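Local coordinates for protein extracellular ligand-binding receptor (Rhodopseudomonas palustris, PDB 4DQD) that probably acts as the periplasmic solute-binding component of an ABC-type transporter, here holding the aromatic acid 3-phenylpyruvate, at residues M94-A99 with V286-S291; A98-V103 with N119-A124; Y114-N119 with L327-G332. All coordinates share one frame; numbering follows the deposited sequence.

Interaction 1: M94-A99 with V286-S291. With PPY (3-phenylpyruvic acid), chain B; 3PY (3-hydroxypyruvic acid), chain E.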
loop_
_atom_site.group_PDB
_atom_site.type_symbol
_atom_site.label_atom_id
_atom_site.label_comp_id
_atom_site.label_asym_id
_atom_site.label_seq_id
_atom_site.Cartn_x
_atom_site.Cartn_y
_atom_site.Cartn_z
HETATM N N MSE A 94 11.406 -2.217 -4.884
HETATM C CA MSE A 94 10.469 -1.239 -4.320
HETATM C C MSE A 94 9.126 -1.918 -4.265
HETATM O O MSE A 94 8.466 -2.053 -5.286
HETATM C CB MSE A 94 10.358 -0.022 -5.250
HETATM C CG MSE A 94 11.683 0.494 -5.808
HETATM SE SE MSE A 94 13.030 1.029 -4.477
HETATM C CE MSE A 94 12.045 2.534 -3.744
ATOM N N THR A 95 8.719 -2.378 -3.089
ATOM C CA THR A 95 7.440 -3.069 -3.026
ATOM C C THR A 95 6.328 -2.042 -2.951
ATOM O O THR A 95 6.515 -0.960 -2.402
ATOM C CB THR A 95 7.352 -4.067 -1.859
ATOM O OG1 THR A 95 6.102 -4.772 -1.939
ATOM C CG2 THR A 95 7.443 -3.366 -0.507
HETATM N N MSE A 96 5.176 -2.371 -3.528
HETATM C CA MSE A 96 4.037 -1.453 -3.496
HETATM C C MSE A 96 2.962 -1.904 -2.518
HETATM O O MSE A 96 1.890 -1.300 -2.447
HETATM C CB MSE A 96 3.454 -1.246 -4.902
HETATM C CG MSE A 96 4.440 -0.583 -5.845
HETATM SE SE MSE A 96 3.709 -0.336 -7.631
HETATM C CE MSE A 96 3.589 -2.220 -8.229
ATOM N N ALA A 97 3.258 -2.955 -1.752
ATOM C CA ALA A 97 2.304 -3.504 -0.783
ATOM C C ALA A 97 2.505 -2.939 0.635
ATOM O O ALA A 97 3.385 -2.104 0.855
ATOM C CB ALA A 97 2.371 -5.029 -0.788
ATOM N N ALA A 98 1.686 -3.378 1.594
ATOM C CA ALA A 98 1.553 -2.603 2.838
ATOM C C ALA A 98 2.070 -3.245 4.125
ATOM O O ALA A 98 2.409 -2.530 5.069
ATOM C CB ALA A 98 0.092 -2.186 3.036
ATOM N N ALA A 99 2.105 -4.572 4.197
ATOM C CA ALA A 99 2.401 -5.206 5.483
ATOM C C ALA A 99 3.812 -4.911 5.985
ATOM O O ALA A 99 4.772 -4.900 5.210
ATOM C CB ALA A 99 2.150 -6.709 5.423
ATOM N N VAL A 286 -0.255 5.807 -7.100
ATOM C CA VAL A 286 0.753 6.674 -6.496
ATOM C C VAL A 286 1.808 5.853 -5.778
ATOM O O VAL A 286 2.910 6.342 -5.505
ATOM C CB VAL A 286 0.135 7.756 -5.554
ATOM C CG1 VAL A 286 0.163 7.308 -4.090
ATOM C CG2 VAL A 286 0.875 9.086 -5.733
ATOM N N HIS A 287 1.503 4.588 -5.500
ATOM C CA HIS A 287 2.525 3.737 -4.898
ATOM C C HIS A 287 3.645 3.408 -5.887
ATOM O O HIS A 287 4.787 3.190 -5.489
ATOM C CB HIS A 287 1.897 2.485 -4.310
ATOM C CG HIS A 287 0.820 2.778 -3.319
ATOM N ND1 HIS A 287 0.790 3.944 -2.582
ATOM C CD2 HIS A 287 -0.263 2.060 -2.931
ATOM C CE1 HIS A 287 -0.268 3.936 -1.791
ATOM N NE2 HIS A 287 -0.919 2.802 -1.978
ATOM N N LEU A 288 3.320 3.400 -7.174
ATOM C CA LEU A 288 4.357 3.279 -8.206
ATOM C C LEU A 288 5.071 4.617 -8.364
ATOM O O LEU A 288 6.294 4.688 -8.411
ATOM C CB LEU A 288 3.738 2.874 -9.546
ATOM C CG LEU A 288 4.690 2.846 -10.745
ATOM C CD1 LEU A 288 5.949 2.011 -10.465
ATOM C CD2 LEU A 288 3.980 2.350 -12.016
ATOM N N TRP A 289 4.283 5.686 -8.442
ATOM C CA TRP A 289 4.828 7.029 -8.608
ATOM C C TRP A 289 5.829 7.366 -7.497
ATOM O O TRP A 289 6.945 7.801 -7.786
ATOM C CB TRP A 289 3.672 8.047 -8.624
ATOM C CG TRP A 289 4.083 9.461 -8.906
ATOM C CD1 TRP A 289 4.334 10.443 -7.986
ATOM C CD2 TRP A 289 4.269 10.060 -10.194
ATOM N NE1 TRP A 289 4.663 11.614 -8.625
ATOM C CE2 TRP A 289 4.632 11.405 -9.981
ATOM C CE3 TRP A 289 4.163 9.587 -11.508
ATOM C CZ2 TRP A 289 4.890 12.288 -11.035
ATOM C CZ3 TRP A 289 4.423 10.463 -12.554
ATOM C CH2 TRP A 289 4.788 11.796 -12.310
ATOM N N ASP A 290 5.439 7.163 -6.235
ATOM C CA ASP A 290 6.307 7.528 -5.113
ATOM C C ASP A 290 7.553 6.632 -5.090
ATOM O O ASP A 290 8.639 7.073 -4.700
ATOM C CB ASP A 290 5.584 7.372 -3.764
ATOM C CG ASP A 290 4.668 8.543 -3.402
ATOM O OD1 ASP A 290 4.692 9.626 -4.042
ATOM O OD2 ASP A 290 3.924 8.365 -2.415
ATOM N N SER A 291 7.394 5.372 -5.483
ATOM C CA SER A 291 8.554 4.481 -5.565
ATOM C C SER A 291 9.554 5.045 -6.568
ATOM O O SER A 291 10.764 5.033 -6.337
ATOM C CB SER A 291 8.135 3.064 -5.989
ATOM O OG SER A 291 7.346 2.442 -4.983
HETATM C C1 PPY B . -2.551 -6.452 0.453
HETATM O O1 PPY B . -3.758 -6.508 0.090
HETATM O O2 PPY B . -1.843 -7.441 0.647
HETATM C C2 PPY B . -1.952 -5.149 0.705
HETATM O O3 PPY B . -0.746 -5.092 0.963
HETATM C C3 PPY B . -2.965 -4.069 0.626
HETATM C "C1'" PPY B . -2.462 -2.686 0.501
HETATM C "C2'" PPY B . -3.017 -1.689 1.258
HETATM C "C3'" PPY B . -2.528 -0.288 1.137
HETATM C "C4'" PPY B . -1.530 0.013 0.248
HETATM C "C5'" PPY B . -0.951 -1.080 -0.583
HETATM C "C6'" PPY B . -1.388 -2.363 -0.471
HETATM C C1 3PY E . 8.291 10.807 -9.614
HETATM O O1 3PY E . 7.749 9.773 -9.146
HETATM O O2 3PY E . 8.663 11.747 -8.857
HETATM C C2 3PY E . 8.482 10.898 -11.084
HETATM O O3 3PY E . 8.885 11.934 -11.596
HETATM C C3 3PY E . 8.222 9.688 -11.899
HETATM O O4 3PY E . 9.423 9.005 -11.971
HETATM O O HOH W 1 8.220 1.239 -2.559
#

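Interaction 2: A98-V103 with N119-A124. With PPY (3-phenylpyruvic acid), chain B.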
loop_
_atom_site.group_PDB
_atom_site.type_symbol
_atom_site.label_atom_id
_atom_site.label_comp_id
_atom_site.label_asym_id
_atom_site.label_seq_id
_atom_site.Cartn_x
_atom_site.Cartn_y
_atom_site.Cartn_z
ATOM N N ALA A 98 1.686 -3.378 1.594
ATOM C CA ALA A 98 1.553 -2.603 2.838
ATOM C C ALA A 98 2.070 -3.245 4.125
ATOM O O ALA A 98 2.409 -2.530 5.069
ATOM C CB ALA A 98 0.092 -2.186 3.036
ATOM N N ALA A 99 2.105 -4.572 4.197
ATOM C CA ALA A 99 2.401 -5.206 5.483
ATOM C C ALA A 99 3.812 -4.911 5.985
ATOM O O ALA A 99 4.772 -4.900 5.210
ATOM C CB ALA A 99 2.150 -6.709 5.423
ATOM N N ALA A 100 3.933 -4.701 7.292
ATOM C CA ALA A 100 5.216 -4.342 7.883
ATOM C C ALA A 100 6.279 -5.405 7.629
ATOM O O ALA A 100 7.454 -5.082 7.443
ATOM C CB ALA A 100 5.062 -4.099 9.388
ATOM N N ILE A 101 5.863 -6.669 7.610
ATOM C CA ILE A 101 6.800 -7.777 7.448
ATOM C C ILE A 101 7.571 -7.698 6.133
ATOM O O ILE A 101 8.595 -8.352 5.973
ATOM C CB ILE A 101 6.069 -9.143 7.550
ATOM C CG1 ILE A 101 7.080 -10.283 7.691
ATOM C CG2 ILE A 101 5.145 -9.353 6.359
ATOM C CD1 ILE A 101 7.905 -10.177 8.943
ATOM N N LEU A 102 7.102 -6.886 5.188
ATOM C CA LEU A 102 7.804 -6.773 3.911
ATOM C C LEU A 102 9.188 -6.132 4.055
ATOM O O LEU A 102 10.085 -6.385 3.237
ATOM C CB LEU A 102 6.963 -5.992 2.903
ATOM C CG LEU A 102 5.665 -6.701 2.485
ATOM C CD1 LEU A 102 4.825 -5.754 1.623
ATOM C CD2 LEU A 102 5.921 -8.022 1.747
ATOM N N VAL A 103 9.360 -5.298 5.080
ATOM C CA VAL A 103 10.650 -4.627 5.281
ATOM C C VAL A 103 11.142 -4.589 6.722
ATOM O O VAL A 103 12.268 -4.151 6.960
ATOM C CB VAL A 103 10.657 -3.154 4.783
ATOM C CG1 VAL A 103 10.457 -3.086 3.277
ATOM C CG2 VAL A 103 9.626 -2.318 5.554
ATOM N N ASN A 119 3.947 1.326 6.829
ATOM C CA ASN A 119 3.746 0.021 7.477
ATOM C C ASN A 119 2.403 -0.093 8.191
ATOM O O ASN A 119 1.978 0.811 8.918
ATOM C CB ASN A 119 4.864 -0.270 8.475
ATOM C CG ASN A 119 6.190 -0.622 7.806
ATOM O OD1 ASN A 119 6.262 -0.902 6.604
ATOM N ND2 ASN A 119 7.242 -0.638 8.604
ATOM N N ASP A 120 1.746 -1.232 8.010
ATOM C CA ASP A 120 0.426 -1.433 8.592
ATOM C C ASP A 120 0.390 -1.357 10.116
ATOM O O ASP A 120 -0.657 -1.040 10.683
ATOM C CB ASP A 120 -0.186 -2.761 8.133
ATOM C CG ASP A 120 -0.664 -2.709 6.700
ATOM O OD1 ASP A 120 -1.236 -1.673 6.308
ATOM O OD2 ASP A 120 -0.487 -3.704 5.977
ATOM N N ASP A 121 1.499 -1.656 10.786
ATOM C CA ASP A 121 1.474 -1.550 12.246
ATOM C C ASP A 121 1.290 -0.109 12.715
ATOM O O ASP A 121 0.610 0.137 13.722
ATOM C CB ASP A 121 2.673 -2.249 12.919
ATOM C CG ASP A 121 4.021 -1.708 12.471
ATOM O OD1 ASP A 121 4.107 -1.056 11.418
ATOM O OD2 ASP A 121 5.017 -1.957 13.184
ATOM N N ILE A 122 1.863 0.841 11.978
ATOM C CA ILE A 122 1.651 2.256 12.265
ATOM C C ILE A 122 0.176 2.593 12.104
ATOM O O ILE A 122 -0.408 3.272 12.949
ATOM C CB ILE A 122 2.486 3.161 11.337
ATOM C CG1 ILE A 122 3.966 2.801 11.449
ATOM C CG2 ILE A 122 2.241 4.642 11.665
ATOM C CD1 ILE A 122 4.834 3.448 10.373
HETATM N N MSE A 123 -0.427 2.125 11.014
HETATM C CA MSE A 123 -1.843 2.401 10.774
HETATM C C MSE A 123 -2.743 1.727 11.812
HETATM O O MSE A 123 -3.717 2.323 12.281
HETATM C CB MSE A 123 -2.258 1.946 9.373
HETATM C CG MSE A 123 -1.499 2.617 8.242
HETATM SE SE MSE A 123 -1.648 4.565 8.227
HETATM C CE MSE A 123 0.094 4.929 8.990
ATOM N N ALA A 124 -2.429 0.478 12.147
ATOM C CA ALA A 124 -3.227 -0.267 13.119
ATOM C C ALA A 124 -3.187 0.395 14.494
ATOM O O ALA A 124 -4.205 0.465 15.189
ATOM C CB ALA A 124 -2.757 -1.730 13.212
HETATM C C1 PPY B . -2.551 -6.452 0.453
HETATM O O1 PPY B . -3.758 -6.508 0.090
HETATM O O2 PPY B . -1.843 -7.441 0.647
HETATM C C2 PPY B . -1.952 -5.149 0.705
HETATM O O3 PPY B . -0.746 -5.092 0.963
HETATM C C3 PPY B . -2.965 -4.069 0.626
HETATM C "C1'" PPY B . -2.462 -2.686 0.501
HETATM C "C2'" PPY B . -3.017 -1.689 1.258
HETATM C "C3'" PPY B . -2.528 -0.288 1.137
HETATM C "C4'" PPY B . -1.530 0.013 0.248
HETATM C "C5'" PPY B . -0.951 -1.080 -0.583
HETATM C "C6'" PPY B . -1.388 -2.363 -0.471
#

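Interaction 3: Y114-N119 with L327-G332. With PPY (3-phenylpyruvic acid), chain B.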
loop_
_atom_site.group_PDB
_atom_site.type_symbol
_atom_site.label_atom_id
_atom_site.label_comp_id
_atom_site.label_asym_id
_atom_site.label_seq_id
_atom_site.Cartn_x
_atom_site.Cartn_y
_atom_site.Cartn_z
ATOM N N TYR A 114 12.734 -1.609 -0.358
ATOM C CA TYR A 114 12.187 -0.328 0.117
ATOM C C TYR A 114 10.682 -0.324 -0.060
ATOM O O TYR A 114 10.148 -1.111 -0.844
ATOM C CB TYR A 114 12.832 0.847 -0.626
ATOM C CG TYR A 114 14.293 0.959 -0.274
ATOM C CD1 TYR A 114 14.690 1.595 0.902
ATOM C CD2 TYR A 114 15.265 0.358 -1.063
ATOM C CE1 TYR A 114 16.020 1.673 1.249
ATOM C CE2 TYR A 114 16.598 0.422 -0.718
ATOM C CZ TYR A 114 16.970 1.079 0.437
ATOM O OH TYR A 114 18.293 1.136 0.780
ATOM N N LYS A 115 9.997 0.556 0.666
ATOM C CA LYS A 115 8.544 0.426 0.780
ATOM C C LYS A 115 7.890 1.771 1.037
ATOM O O LYS A 115 7.962 2.292 2.148
ATOM C CB LYS A 115 8.229 -0.548 1.920
ATOM C CG LYS A 115 6.750 -0.839 2.148
ATOM C CD LYS A 115 6.612 -1.918 3.225
ATOM C CE LYS A 115 5.167 -2.201 3.546
ATOM N NZ LYS A 115 4.561 -1.049 4.287
ATOM N N VAL A 116 7.253 2.342 0.016
ATOM C CA VAL A 116 6.637 3.659 0.179
ATOM C C VAL A 116 5.299 3.679 0.924
ATOM O O VAL A 116 4.926 4.710 1.465
ATOM C CB VAL A 116 6.456 4.410 -1.163
ATOM C CG1 VAL A 116 7.807 4.666 -1.812
ATOM C CG2 VAL A 116 5.520 3.641 -2.096
ATOM N N VAL A 117 4.554 2.570 0.932
ATOM C CA VAL A 117 3.286 2.564 1.665
ATOM C C VAL A 117 3.602 2.458 3.155
ATOM O O VAL A 117 4.406 1.629 3.550
ATOM C CB VAL A 117 2.407 1.367 1.268
ATOM C CG1 VAL A 117 1.162 1.300 2.175
ATOM C CG2 VAL A 117 2.010 1.476 -0.208
ATOM N N PRO A 118 2.997 3.313 3.986
ATOM C CA PRO A 118 3.366 3.194 5.404
ATOM C C PRO A 118 3.050 1.817 5.982
ATOM O O PRO A 118 2.012 1.219 5.670
ATOM C CB PRO A 118 2.495 4.268 6.080
ATOM C CG PRO A 118 2.284 5.296 4.986
ATOM C CD PRO A 118 2.119 4.471 3.732
ATOM N N ASN A 119 3.947 1.326 6.829
ATOM C CA ASN A 119 3.746 0.021 7.477
ATOM C C ASN A 119 2.403 -0.093 8.191
ATOM O O ASN A 119 1.978 0.811 8.918
ATOM C CB ASN A 119 4.864 -0.270 8.475
ATOM C CG ASN A 119 6.190 -0.622 7.806
ATOM O OD1 ASN A 119 6.262 -0.902 6.604
ATOM N ND2 ASN A 119 7.242 -0.638 8.604
ATOM N N LEU A 327 11.652 13.768 3.032
ATOM C CA LEU A 327 11.009 13.742 1.733
ATOM C C LEU A 327 9.507 13.617 1.857
ATOM O O LEU A 327 8.999 12.630 2.397
ATOM C CB LEU A 327 11.552 12.576 0.916
ATOM C CG LEU A 327 10.945 12.296 -0.460
ATOM C CD1 LEU A 327 11.210 13.469 -1.400
ATOM C CD2 LEU A 327 11.518 10.988 -1.022
ATOM N N ALA A 328 8.794 14.624 1.356
ATOM C CA ALA A 328 7.352 14.510 1.292
ATOM C C ALA A 328 6.942 13.681 0.080
ATOM O O ALA A 328 7.192 14.052 -1.066
ATOM C CB ALA A 328 6.683 15.885 1.264
ATOM N N LEU A 329 6.318 12.544 0.364
ATOM C CA LEU A 329 5.716 11.698 -0.657
ATOM C C LEU A 329 4.202 11.758 -0.503
ATOM O O LEU A 329 3.684 12.235 0.512
ATOM C CB LEU A 329 6.169 10.252 -0.477
ATOM C CG LEU A 329 7.664 9.994 -0.667
ATOM C CD1 LEU A 329 7.974 8.536 -0.328
ATOM C CD2 LEU A 329 8.097 10.318 -2.099
ATOM N N ASN A 330 3.483 11.267 -1.507
ATOM C CA ASN A 330 2.037 11.146 -1.366
ATOM C C ASN A 330 1.679 10.219 -0.213
ATOM O O ASN A 330 0.631 10.362 0.416
ATOM C CB ASN A 330 1.443 10.632 -2.669
ATOM C CG ASN A 330 1.447 11.685 -3.746
ATOM O OD1 ASN A 330 0.526 12.499 -3.809
ATOM N ND2 ASN A 330 2.488 11.698 -4.588
ATOM N N ASN A 331 2.575 9.278 0.066
ATOM C CA ASN A 331 2.378 8.337 1.155
ATOM C C ASN A 331 2.758 8.854 2.536
ATOM O O ASN A 331 2.474 8.192 3.535
ATOM C CB ASN A 331 3.152 7.051 0.870
ATOM C CG ASN A 331 2.360 6.076 0.029
ATOM O OD1 ASN A 331 1.512 5.341 0.549
ATOM N ND2 ASN A 331 2.637 6.047 -1.275
ATOM N N GLY A 332 3.374 10.032 2.606
ATOM C CA GLY A 332 3.715 10.619 3.890
ATOM C C GLY A 332 5.111 11.225 3.931
ATOM O O GLY A 332 5.762 11.365 2.900
HETATM C C1 PPY B . -2.551 -6.452 0.453
HETATM O O1 PPY B . -3.758 -6.508 0.090
HETATM O O2 PPY B . -1.843 -7.441 0.647
HETATM C C2 PPY B . -1.952 -5.149 0.705
HETATM O O3 PPY B . -0.746 -5.092 0.963
HETATM C C3 PPY B . -2.965 -4.069 0.626
HETATM C "C1'" PPY B . -2.462 -2.686 0.501
HETATM C "C2'" PPY B . -3.017 -1.689 1.258
HETATM C "C3'" PPY B . -2.528 -0.288 1.137
HETATM C "C4'" PPY B . -1.530 0.013 0.248
HETATM C "C5'" PPY B . -0.951 -1.080 -0.583
HETATM C "C6'" PPY B . -1.388 -2.363 -0.471
#

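Interaction 1: M94-A99 with V286-S291
Met96 supplies most of the apolar contact between the end of strand 93-95 and helix 284-305. Modelled, like Met94, as selenomethionine, it runs extended through chi2 and then bends at chi3 (-68°), which lays SE 3.7 Å from Leu288 CB, with the two side chains side by side and pointing the same way. Nearer the backbone, Met96 CG passes 3.8 Å from His287 O. Met94 meets the next turn of the helix: its CB touches Ser291 CB at 3.9 Å, while its doubly bent chain brings CE back against the Ser291 carbonyl.

The polar link runs through water. One molecule donates to both Thr95 O and Ser291 OG, 2.8 Å from each, joining the Thr95 carbonyl to the helix. Ser291 OG passes the chain on by donating to His287 O (2.7 Å), almost in line with that carbonyl, at a C=O...donor angle of 170°. His287 ND1 is bonded to Asn331 ND2, which should fix the ring's rotation and leave NE2 3.6 Å from C4' of the phenylpyruvate.

Two ligands flank the contact. Ala98 N donates to O3 of phenylpyruvate (3.0 Å, N-H...O angle 146°), and Ala98 CB lies against C1' and C2' of its ring. Elsewhere on the helix, hydroxypyruvate sets O1 over one face of the Trp289 indole, offset toward the rim. With an alanine in place of Trp289, hydroxypyruvate would probably lose the flat surface it rests on and be held chiefly by Arg267, Thr293 and Glu296. Met96, Ala97, Ala98 and His287 together line the phenylpyruvate pocket, in the cleft between the two lobes, as in other periplasmic binding proteins of the leucine-binding family.

Interaction 2: A98-V103 with N119-A124
The backbones of Ala100 and Asn119 come within 4.6 Å of each other, CA to CA, where the loop after strand 93-95 meets the start of helix 120-133. In the periplasmic binding protein fold this is where the chain passes between the two lobes, beside the ligand cleft: strand 113-115 ends the sheet of one lobe, and the chain crosses to the other lobe just before this helix. A single backbone bond ties the segments, from Asp120 N to Ala98 O at 3.3 Å. It is bent, with an N-H...O angle of 137°, and the donor is tilted 30° from the carbonyl plane. Beyond Ala99 the loop tightens into a 3-10 turn, with Leu102 N bonded to Ala99 O and Val103 N to Ala100 O.

Asp120 brings its carboxylate over the peptide between Ala98 and Ala99, with OD2 3.2 Å from Ala98 C and 3.4 Å from Ala98 CB. That oxygen also lies near Ala99 N, but the angle is too poor for a bond, and the amide is bonded instead to Thr76 OG1. The other oxygen, OD1, is held by Tyr152 OH and His224 NE2, both from the second lobe's side of the cleft.

Asn119 stands at the N-cap position without capping the helix. Its CB packs on Ala100 CB at 3.9 Å, and OD1, whose stronger partner is Lys115 of the neighbouring strand, lies against the loop. The Val103 and Asn119 side chains cross obliquely, Val103 CG2 lying 3.8 Å from Asn119 OD1. At the partly exposed end, Asp121 has CG set between its backbone N and carbonyl carbon (chi1 59°); this turns the carboxylate toward the loop and brings OD1 to 3.8 Å from Ala100 CB.

Interaction 3: Y114-N119 with L327-G332
The crossover between the two lobes of this periplasmic binding protein forms part of the aromatic pocket, and behind it Val116, Val117 and Pro118 press on Asn331 at the tip of a beta hairpin. A type I turn from Leu329 to Gly332 makes that tip. Here Asn331 CB sits tightly against Val116 O, at 3.0 Å. The Asn331 and Val116 side chains cross at about a right angle. Asn331 OD1 lies 3.5 Å from Val117 CA and 3.4 Å from Pro118 CD, while Pro118 CG touches the backbone Asn331 O at 3.2 Å. The amide nitrogen turns elsewhere: ND2 is bonded to Asp290 OD2 of helix 284-305, so this one side chain joins hairpin, helix and crossover. One apolar pair completes the interface, Val116 CG1 against Leu329 CD1 at 4.1 Å.

Val117 faces the other way. With CG1 anti to the backbone N (chi1 173°), that methyl reaches 3.6 Å from C4' of phenylpyruvate, and CG2 also lies against the ring. The crossover is braced within itself by Lys115. Its ammonium donates to Val117 O from above the carbonyl plane, and in the amide plane, on a lone pair, to Asn119 OD1 at 2.9 Å.

All three contacts line or back the phenylpyruvate pocket. Interactions 1 and 3 are wholly buried; interaction 2 is buried too, but its Ala100 and Asp121 are partly exposed. Interactions 1 and 3 rest on neighbouring strands of one sheet, 93-95 and 113-115, and both involve helix 284-305 or its immediate surroundings; interaction 2 instead leads from the loop to the second lobe. Their chemistry differs accordingly: apolar packing with one bridging water in interaction 1, a backbone bond and a carboxylate in interaction 2, close van der Waals fit around an asparagine in interaction 3. Lys115 NZ ties all three together through Ala98 O, 2.7 Å away.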